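Local coordinates for protein stress response kinase A (Escherichia coli, PDB 1ZYL) that phosphorylates itself and other proteins on serine and threonine using ATP, and probably suppresses the effects of stress linked to reactive oxygen species, at residues A[133-138]-A[195-200]; A[139-144]-A[219-224]. All coordinates share one frame; numbering follows the deposited sequence.

Contact 1: residues A[133-138]-A[195-200]; sequences HQTGRK and VLRLHG
Gly136 CA lies over one face of the Arg197 guanidinium, 4.2 Å above its plane and toward the rim. The carbonyl carbon of Lys138 sits at the guanidinium edge. The Arg197 chain bends at chi2 and chi3, so its methylenes wrap round the Gly136 carbonyl before the guanidinium turns to face Gly136 CA. NH1 and NH2 form hydrogen bonds outside the contact, to Gln76 OE1 and Gln139 O. Leu196 CD1 lies over one face of the Arg137 guanidinium.

The imidazole of His133 meets two leucines obliquely. The side chains of His133 and Leu196 cross at about a right angle, with Leu196 CD1 3.4 Å from His133 CG. Further out, Leu198 CD2 lies 3.7 Å from His133 NE2. Both ring nitrogens are hydrogen-bonded, ND1 with Tyr252 OH and NE2 with Asp229 OD1. An alanine at His133 would remove both polar anchors and would probably loosen the packing against Leu196 and Leu198.

In this kinase-like phosphotransferase fold, the C-terminal end of helix 119-136 is laid against strand 196-197, just ahead of the proposed catalytic base Asp201. Leu196 CG stands in the crowded position between N and the carbonyl carbon (chi1 61°), and its CB packs 3.6 Å from Gly136 O. Backbone joins backbone through Arg197 N, which donates to Gly136 O at 3.0 Å. The bond is fairly straight (164°), but the donor stands above the carbonyl plane. Gly136 has no side chain, and a CB there would clash with Arg197 O.

Contact 2: residues A[139-144]-A[219-224]; sequences QLFIHR and DDARNG
The segment 139-144 is the loop after helix 119-136 of this kinase-like fold. It packs on 219-224, which runs from just after Asp217, a probable magnesium ligand, into strand 223-224.

Two sets of hydrogen bonds hold it. The Asn223 amide reads the backbone of Phe141. Its OD1 takes the Phe141 N-H at 3.1 Å, in the carbonyl plane and on a lone pair. Its ND2 returns a weak bond to Phe141 O. The Arg144 chain, bent at chi2 and chi3, brings NH2 to two carbonyl oxygens, of Asp219 and Ala221, that lie in the guanidinium plane. The bond to Asp219 O is the straighter (169°), though NH2 stands above that carbonyl plane. NH2 donates to Ala221 O at 2.8 Å, on a lone pair. The Asp219 carboxylate is held by a hydrogen bond from Asn39 ND2 to OD1.

Charge adds less across the contact. Arg144 NH1 is 4.3 Å from Asp219 OD2, beyond a salt bridge, and pairs instead with Glu70.

Apolar packing centres on the Phe141 ring. Within the loop itself, Arg144 CD sits over the centre of one face, 3.8 Å above the plane. From the other segment, Ala221 CB is 3.9 Å from Phe141 CE1 and CZ.

How the contacts relate
Both contacts are largely buried, each with one exposed residue among those that touch. They share the two-stranded antiparallel sheet: contact 1 uses strand 196-197 and contact 2 uses strand 223-224. On the other side, 133-138 runs directly into 139-144, so a helix end packs on strand 196-197, and its following loop on strand 223-224 and the turn that leads into it. Leu198 N is 2.9 Å from Arg222 O, a probable hydrogen bond joining the two. Contact 1 relies more on packing, of Leu196, Leu198 and the Arg197 chain, with a single backbone hydrogen bond. Contact 2 relies on side chains hydrogen-bonded to backbone atoms, and lies nearer the proposed catalytic and magnesium-binding aspartates.

Contact 1: residues A[133-138]-A[195-200]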
# COMPACT_ATOMS: atom_id res chain seq x y z
N HIS A 133 -1.55 15.30 -1.72
CA HIS A 133 -0.31 15.62 -1.02
C HIS A 133 -0.33 17.04 -0.47
O HIS A 133 0.41 17.36 0.47
CB HIS A 133 0.90 15.44 -1.93
CG HIS A 133 1.17 14.01 -2.27
ND1 HIS A 133 2.34 13.60 -2.87
CD2 HIS A 133 0.43 12.90 -2.09
CE1 HIS A 133 2.30 12.29 -3.04
NE2 HIS A 133 1.15 11.84 -2.57
N GLN A 134 -1.19 17.88 -1.06
CA GLN A 134 -1.34 19.25 -0.61
C GLN A 134 -1.92 19.17 0.80
O GLN A 134 -1.47 19.87 1.71
CB GLN A 134 -2.31 20.00 -1.51
CG GLN A 134 -2.40 21.49 -1.22
CD GLN A 134 -3.43 22.19 -2.08
OE1 GLN A 134 -3.45 23.42 -2.16
NE2 GLN A 134 -4.31 21.42 -2.71
N THR A 135 -2.91 18.30 0.97
CA THR A 135 -3.55 18.07 2.26
C THR A 135 -2.55 17.33 3.13
O THR A 135 -2.16 17.79 4.19
CB THR A 135 -4.79 17.16 2.15
OG1 THR A 135 -5.74 17.74 1.25
CG2 THR A 135 -5.43 16.96 3.50
N GLY A 136 -2.15 16.17 2.63
CA GLY A 136 -1.20 15.34 3.34
C GLY A 136 -0.01 16.07 3.92
O GLY A 136 0.59 15.59 4.87
N ARG A 137 0.35 17.22 3.37
CA ARG A 137 1.50 17.92 3.92
C ARG A 137 1.18 18.80 5.12
O ARG A 137 2.08 19.22 5.84
CB ARG A 137 2.24 18.73 2.85
CG ARG A 137 1.39 19.70 2.03
CD ARG A 137 2.30 20.59 1.20
NE ARG A 137 3.45 19.85 0.69
CZ ARG A 137 3.43 19.03 -0.36
NH1 ARG A 137 2.31 18.84 -1.06
NH2 ARG A 137 4.53 18.38 -0.70
N LYS A 138 -0.11 19.05 5.36
CA LYS A 138 -0.52 19.88 6.48
C LYS A 138 0.03 19.41 7.85
O LYS A 138 0.37 20.23 8.71
CB LYS A 138 -2.04 20.00 6.50
CG LYS A 138 -2.59 20.75 5.28
CD LYS A 138 -4.11 20.81 5.29
CE LYS A 138 -4.64 21.49 4.04
NZ LYS A 138 -6.14 21.49 4.01
N VAL A 195 8.73 14.97 3.83
CA VAL A 195 7.87 13.88 4.26
C VAL A 195 6.45 14.39 4.44
O VAL A 195 6.24 15.51 4.91
CB VAL A 195 8.37 13.25 5.60
CG1 VAL A 195 9.87 13.37 5.70
CG2 VAL A 195 7.70 13.90 6.78
N LEU A 196 5.47 13.57 4.07
CA LEU A 196 4.08 13.94 4.22
C LEU A 196 3.21 12.69 4.25
O LEU A 196 3.69 11.60 3.98
CB LEU A 196 3.63 14.81 3.04
CG LEU A 196 3.77 14.09 1.71
CD1 LEU A 196 2.88 14.72 0.63
CD2 LEU A 196 5.23 14.09 1.31
N ARG A 197 1.94 12.87 4.60
CA ARG A 197 0.99 11.78 4.66
C ARG A 197 0.76 11.32 3.23
O ARG A 197 0.33 12.12 2.40
CB ARG A 197 -0.33 12.24 5.28
CG ARG A 197 -0.34 12.20 6.79
CD ARG A 197 -0.86 13.50 7.40
NE ARG A 197 -2.30 13.72 7.26
CZ ARG A 197 -2.86 14.92 7.34
NH1 ARG A 197 -4.17 15.08 7.21
NH2 ARG A 197 -2.10 15.99 7.54
N LEU A 198 1.03 10.04 2.96
CA LEU A 198 0.87 9.46 1.62
C LEU A 198 -0.24 8.44 1.56
O LEU A 198 -0.72 7.96 2.59
CB LEU A 198 2.14 8.74 1.21
CG LEU A 198 3.43 9.53 1.23
CD1 LEU A 198 4.62 8.58 1.16
CD2 LEU A 198 3.41 10.53 0.06
N HIS A 199 -0.65 8.11 0.34
CA HIS A 199 -1.66 7.09 0.15
C HIS A 199 -0.95 5.80 0.54
O HIS A 199 -1.58 4.84 0.95
CB HIS A 199 -2.10 7.00 -1.31
CG HIS A 199 -2.98 5.83 -1.59
ND1 HIS A 199 -4.33 5.83 -1.33
CD2 HIS A 199 -2.69 4.58 -2.05
CE1 HIS A 199 -4.83 4.64 -1.61
NE2 HIS A 199 -3.86 3.86 -2.04
N GLY A 200 0.37 5.80 0.38
CA GLY A 200 1.19 4.67 0.75
C GLY A 200 1.22 3.44 -0.13
O GLY A 200 2.19 2.70 -0.10

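Contact 2: residues A[139-144]-A[219-224]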
# COMPACT_ATOMS: atom_id res chain seq x y z
N GLN A 139 0.10 18.10 8.05
CA GLN A 139 0.65 17.53 9.28
C GLN A 139 1.05 16.09 9.04
O GLN A 139 0.60 15.47 8.08
CB GLN A 139 -0.33 17.62 10.46
CG GLN A 139 -1.77 17.39 10.11
CD GLN A 139 -2.67 17.55 11.31
OE1 GLN A 139 -3.87 17.81 11.18
NE2 GLN A 139 -2.10 17.37 12.51
N LEU A 140 1.91 15.57 9.91
CA LEU A 140 2.43 14.20 9.80
C LEU A 140 1.84 13.21 10.78
O LEU A 140 1.53 13.55 11.92
CB LEU A 140 3.95 14.22 10.00
CG LEU A 140 4.92 14.37 8.83
CD1 LEU A 140 4.24 14.93 7.60
CD2 LEU A 140 6.06 15.24 9.27
N PHE A 141 1.69 11.97 10.35
CA PHE A 141 1.19 10.94 11.26
C PHE A 141 2.12 10.94 12.47
O PHE A 141 3.24 11.47 12.42
CB PHE A 141 1.20 9.58 10.56
CG PHE A 141 0.18 9.44 9.46
CD1 PHE A 141 0.52 8.89 8.24
CD2 PHE A 141 -1.14 9.86 9.66
CE1 PHE A 141 -0.43 8.74 7.22
CE2 PHE A 141 -2.11 9.71 8.65
CZ PHE A 141 -1.75 9.16 7.43
N ILE A 142 1.66 10.39 13.58
CA ILE A 142 2.49 10.34 14.77
C ILE A 142 2.61 8.89 15.17
O ILE A 142 3.64 8.47 15.70
CB ILE A 142 1.89 11.14 15.94
CG1 ILE A 142 2.00 12.64 15.65
CG2 ILE A 142 2.63 10.83 17.23
CD1 ILE A 142 1.40 13.52 16.72
N HIS A 143 1.56 8.13 14.90
CA HIS A 143 1.52 6.71 15.23
C HIS A 143 1.78 5.79 14.04
O HIS A 143 2.44 4.75 14.18
CB HIS A 143 0.19 6.36 15.89
CG HIS A 143 -0.00 7.04 17.20
ND1 HIS A 143 0.89 6.90 18.24
CD2 HIS A 143 -0.96 7.89 17.64
CE1 HIS A 143 0.50 7.64 19.26
NE2 HIS A 143 -0.62 8.26 18.92
N ARG A 144 1.27 6.16 12.87
CA ARG A 144 1.49 5.36 11.68
C ARG A 144 2.96 5.43 11.33
O ARG A 144 3.65 6.40 11.64
CB ARG A 144 0.69 5.91 10.52
CG ARG A 144 -0.79 5.98 10.78
CD ARG A 144 -1.52 5.76 9.50
NE ARG A 144 -2.58 4.79 9.71
CZ ARG A 144 -2.81 3.76 8.92
NH1 ARG A 144 -3.80 2.92 9.20
NH2 ARG A 144 -2.04 3.56 7.86
N ASP A 219 -5.43 2.03 4.09
CA ASP A 219 -4.90 1.18 5.15
C ASP A 219 -3.38 1.27 5.25
O ASP A 219 -2.81 1.10 6.33
CB ASP A 219 -5.30 -0.28 4.90
CG ASP A 219 -5.04 -1.17 6.11
OD1 ASP A 219 -4.82 -2.38 5.92
OD2 ASP A 219 -5.07 -0.65 7.25
N ASP A 220 -2.72 1.55 4.13
CA ASP A 220 -1.26 1.63 4.11
C ASP A 220 -0.69 3.03 4.23
O ASP A 220 0.52 3.20 4.35
CB ASP A 220 -0.70 0.94 2.86
CG ASP A 220 -0.46 -0.56 3.08
OD1 ASP A 220 -0.67 -1.35 2.13
OD2 ASP A 220 -0.05 -0.94 4.20
N ALA A 221 -1.56 4.03 4.22
CA ALA A 221 -1.12 5.42 4.35
C ALA A 221 0.03 5.45 5.35
O ALA A 221 -0.09 4.96 6.47
CB ALA A 221 -2.28 6.29 4.85
N ARG A 222 1.15 6.03 4.92
CA ARG A 222 2.33 6.10 5.76
C ARG A 222 2.97 7.46 5.54
O ARG A 222 2.53 8.21 4.67
CB ARG A 222 3.29 4.99 5.32
CG ARG A 222 3.97 4.24 6.45
CD ARG A 222 4.50 2.88 5.98
NE ARG A 222 3.43 2.00 5.55
CZ ARG A 222 3.40 0.70 5.80
NH1 ARG A 222 2.39 -0.05 5.37
NH2 ARG A 222 4.39 0.13 6.48
N ASN A 223 3.98 7.81 6.33
CA ASN A 223 4.66 9.08 6.09
C ASN A 223 5.85 8.74 5.18
O ASN A 223 6.63 7.83 5.47
CB ASN A 223 5.20 9.71 7.38
CG ASN A 223 4.09 10.18 8.33
OD1 ASN A 223 3.08 10.73 7.90
ND2 ASN A 223 4.31 9.99 9.63
N GLY A 224 5.97 9.44 4.06
CA GLY A 224 7.08 9.16 3.16
C GLY A 224 7.26 10.24 2.11
O GLY A 224 6.69 11.33 2.22